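Local coordinates for protein alanine racemase (Actinobacillus succinogenes, PDB 3C3K) that is of unknown function but has the two-lobed periplasmic binding protein-like fold shared by sugar-binding proteins and LacI-type regulators, at residues M14-N17 with F22-A25; L42-E47 with R54-L59. All blocks are in the same frame, centred on the assembly; numbering follows the deposited sequence.

Contact 1: M14-N17 with F22-A25; sequences MVSN and FCAA
Cys23 reaches from the first turn of helix 21-35 back to the end of strand 9-15, and every contact gathers round its side chain. With SG anti to its own carbonyl carbon (chi1 -63°), the sulfur is swung beside the backbone N and settles against the turn formed by Ser16 and Asn17. There the backbone N of Asn17 gives it a weak hydrogen bond, 3.6 Å from N to SG, with an N-H...S angle of 152°. The Asn17 O lies 3.2 Å from the same SG. Ser16 adds its hydroxyl: chi1 of 54° sets OG between its own N and carbonyl carbon and brings OG to 3.3 Å from Cys23 SG. The apolar flank belongs to Val15, whose CG1 packs on Cys23 CB at 3.8 Å. A branched valine suits a strand and offers a methyl to the helix, while the side-chain amide of Asn17 stays within the same connection, where OD1 accepts a hydrogen bond from Ala19 N. Cysteine is small enough for the helix to sit close against this short beta-alpha connection, and its thiol, weakly polar and polarisable, can face a methyl and a peptide N-H at once, tying loop to helix without a strong bond.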
# COMPACT_ATOMS: atom_id res chain seq x y z
N MET B 14 -15.67 -0.18 0.10
CA MET B 14 -15.39 1.00 0.91
C MET B 14 -14.21 0.65 1.79
O MET B 14 -14.35 -0.09 2.76
CB MET B 14 -16.63 1.36 1.75
CG MET B 14 -17.73 2.17 0.97
SD MET B 14 -19.37 2.47 1.81
CE MET B 14 -19.36 1.22 2.87
N VAL B 15 -13.05 1.19 1.44
CA VAL B 15 -11.77 0.84 2.04
C VAL B 15 -11.45 1.76 3.22
O VAL B 15 -11.66 2.99 3.14
CB VAL B 15 -10.70 1.00 0.96
CG1 VAL B 15 -9.31 0.76 1.48
CG2 VAL B 15 -10.99 -0.04 -0.13
N SER B 16 -10.96 1.19 4.32
CA SER B 16 -10.63 2.03 5.46
C SER B 16 -9.37 2.87 5.25
O SER B 16 -9.30 4.00 5.69
CB SER B 16 -10.51 1.16 6.72
OG SER B 16 -9.59 0.14 6.44
N ASN B 17 -8.37 2.36 4.56
CA ASN B 17 -7.20 3.22 4.20
C ASN B 17 -6.42 2.56 3.09
O ASN B 17 -5.80 1.51 3.24
CB ASN B 17 -6.29 3.46 5.45
CG ASN B 17 -5.11 4.38 5.16
OD1 ASN B 17 -4.73 4.59 4.02
ND2 ASN B 17 -4.50 4.91 6.24
N PHE B 22 -2.77 -3.89 4.61
CA PHE B 22 -3.80 -4.89 4.93
C PHE B 22 -4.99 -4.68 3.98
O PHE B 22 -5.57 -5.63 3.44
CB PHE B 22 -4.28 -4.70 6.39
CG PHE B 22 -5.54 -5.50 6.76
CD1 PHE B 22 -5.43 -6.84 7.10
CD2 PHE B 22 -6.78 -4.91 6.74
CE1 PHE B 22 -6.55 -7.57 7.46
CE2 PHE B 22 -7.91 -5.63 7.08
CZ PHE B 22 -7.79 -6.96 7.45
N CYS B 23 -5.37 -3.42 3.77
CA CYS B 23 -6.44 -3.18 2.80
C CYS B 23 -6.11 -3.73 1.45
O CYS B 23 -6.97 -4.31 0.85
CB CYS B 23 -6.77 -1.73 2.67
SG CYS B 23 -7.39 -1.11 4.26
N ALA B 24 -4.89 -3.52 0.95
CA ALA B 24 -4.52 -3.96 -0.37
C ALA B 24 -4.63 -5.46 -0.47
O ALA B 24 -5.00 -5.98 -1.51
CB ALA B 24 -3.06 -3.47 -0.74
N ALA B 25 -4.27 -6.16 0.59
CA ALA B 25 -4.36 -7.61 0.64
C ALA B 25 -5.80 -8.05 0.66
O ALA B 25 -6.15 -9.01 0.01
CB ALA B 25 -3.61 -8.21 1.87

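Contact 2: L42-E47 with R54-L59; sequences LLCNTE and RSCLTL
Cys44 and Cys56 face each other where strand 39-45, in the parallel sheet of an alpha/beta lobe, meets helices 50-56 and 58-61, which follow it in the chain; each directs its CB at the opposing segment. Their side chains lie alongside one another: Cys44 SG is 3.7 Å from Cys56 CB, and Cys56 SG in return is 3.8 Å from Cys44 CB. The two sulfurs are themselves 3.8 Å apart, far too long for a disulfide, so this is packing between two separate cysteines. Cys44 carries SG anti to its backbone N (chi1 -178°), whereas Cys56 holds it between N and carbonyl carbon (chi1 68°), which turns this sulfur to the strand and also within 4.0 Å of Thr46 CG2. Thr46 is split in role, its methyl given to the helix and its OG1 hydrogen-bonded to the Val15 O of the neighbouring strand. Further along, Leu42 and Leu59 cross at about a right angle and meet through their CD1 atoms at 4.1 Å, a single methyl-to-methyl touch; branched leucines suit such a buried interface. Within the helical segment, Thr58 OG1 bonds to Ser55 O at 2.8 Å. The second subunit also packs here, its Cys56 on Leu42 and its Met64 on Leu59. No hydrogen bond joins the two segments, so the helix is probably held to the sheet by the fit of thiols and methyls and by the exclusion of water.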
# COMPACT_ATOMS: atom_id res chain seq x y z
N LEU B 42 -15.14 -1.48 -7.88
CA LEU B 42 -14.84 -0.06 -7.73
C LEU B 42 -14.48 0.18 -6.28
O LEU B 42 -15.15 -0.37 -5.36
CB LEU B 42 -16.02 0.80 -8.11
CG LEU B 42 -16.34 1.11 -9.55
CD1 LEU B 42 -17.63 1.92 -9.53
CD2 LEU B 42 -15.22 1.86 -10.26
N LEU B 43 -13.44 0.97 -6.03
CA LEU B 43 -13.03 1.28 -4.65
C LEU B 43 -13.40 2.69 -4.23
O LEU B 43 -13.45 3.60 -5.04
CB LEU B 43 -11.50 1.17 -4.50
CG LEU B 43 -10.86 -0.14 -4.90
CD1 LEU B 43 -9.37 0.09 -4.77
CD2 LEU B 43 -11.34 -1.31 -3.99
N CYS B 44 -13.60 2.90 -2.95
CA CYS B 44 -13.69 4.27 -2.44
C CYS B 44 -12.87 4.28 -1.17
O CYS B 44 -13.02 3.38 -0.32
CB CYS B 44 -15.10 4.65 -2.10
SG CYS B 44 -15.15 6.40 -1.52
N ASN B 45 -11.96 5.25 -1.08
CA ASN B 45 -11.10 5.36 0.07
C ASN B 45 -11.84 6.21 1.06
O ASN B 45 -11.61 7.42 1.18
CB ASN B 45 -9.74 6.01 -0.28
CG ASN B 45 -8.80 5.98 0.88
OD1 ASN B 45 -8.67 4.92 1.53
ND2 ASN B 45 -8.19 7.14 1.20
N THR B 46 -12.74 5.55 1.79
CA THR B 46 -13.74 6.28 2.62
C THR B 46 -13.12 6.70 3.94
O THR B 46 -13.43 7.76 4.50
CB THR B 46 -15.04 5.40 2.85
OG1 THR B 46 -14.67 4.06 3.17
CG2 THR B 46 -15.87 5.33 1.61
N GLU B 47 -12.24 5.85 4.46
CA GLU B 47 -11.60 6.13 5.78
C GLU B 47 -12.56 6.49 6.89
O GLU B 47 -12.29 7.45 7.69
CB GLU B 47 -10.60 7.27 5.64
CG GLU B 47 -9.61 7.04 4.53
CD GLU B 47 -8.48 8.08 4.53
OE1 GLU B 47 -8.53 9.09 3.81
OE2 GLU B 47 -7.52 7.86 5.26
N ARG B 54 -21.39 8.38 2.23
CA ARG B 54 -22.69 8.74 1.68
C ARG B 54 -22.59 9.00 0.20
O ARG B 54 -23.48 8.63 -0.61
CB ARG B 54 -23.22 9.97 2.40
CG ARG B 54 -23.83 9.62 3.72
CD ARG B 54 -24.48 10.81 4.45
NE ARG B 54 -25.14 10.24 5.62
CZ ARG B 54 -25.27 10.81 6.82
NH1 ARG B 54 -24.77 12.03 7.06
NH2 ARG B 54 -25.89 10.13 7.79
N SER B 55 -21.50 9.64 -0.18
CA SER B 55 -21.33 10.04 -1.56
C SER B 55 -21.12 8.83 -2.47
O SER B 55 -21.74 8.69 -3.51
CB SER B 55 -20.24 11.12 -1.65
OG SER B 55 -19.54 11.04 -2.84
N CYS B 56 -20.27 7.90 -2.06
CA CYS B 56 -19.95 6.82 -2.99
C CYS B 56 -21.15 5.91 -3.04
O CYS B 56 -21.32 5.18 -4.00
CB CYS B 56 -18.64 6.10 -2.64
SG CYS B 56 -18.75 5.17 -1.14
N LEU B 57 -22.01 5.98 -2.03
CA LEU B 57 -23.21 5.10 -2.01
C LEU B 57 -24.32 5.52 -2.98
O LEU B 57 -25.23 4.74 -3.23
CB LEU B 57 -23.74 4.81 -0.56
CG LEU B 57 -22.91 3.87 0.33
CD1 LEU B 57 -23.42 3.91 1.74
CD2 LEU B 57 -22.83 2.41 -0.17
N THR B 58 -24.21 6.70 -3.60
CA THR B 58 -25.08 7.03 -4.71
C THR B 58 -24.92 6.04 -5.90
O THR B 58 -25.82 5.93 -6.72
CB THR B 58 -24.90 8.45 -5.23
OG1 THR B 58 -23.58 8.60 -5.68
CG2 THR B 58 -25.09 9.49 -4.14
N LEU B 59 -23.81 5.32 -5.99
CA LEU B 59 -23.67 4.30 -7.01
C LEU B 59 -24.69 3.18 -6.88
O LEU B 59 -25.08 2.57 -7.90
CB LEU B 59 -22.26 3.71 -7.00
CG LEU B 59 -21.12 4.70 -7.27
CD1 LEU B 59 -19.82 4.11 -6.85
CD2 LEU B 59 -21.12 5.04 -8.73

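Overall arrangement
Contact 1 closes before contact 2 opens along the chain, and their centres are 13 Å apart. Strand 9-15, helix 21-35 and strand 39-45 form a beta-alpha-beta unit; contact 1 joins its first two elements, and contact 2 carries on from its second strand to helices 50-56 and 58-61. Strands 9-15 and 39-45 are parallel neighbours in one sheet, so the contacts meet directly, with probable hydrogen bonds from Val15 N to Cys44 O and from Thr46 N to Val15 O. Contact 1 lies nearer the chain centre, a glycerol, probably from the crystallisation liquor, about 6 Å from the Ser16 side chain. Strand 39-45 is outermost within this chain, and Leu43 makes backbone hydrogen bonds to the second subunit, so one unit links lobe core to dimer.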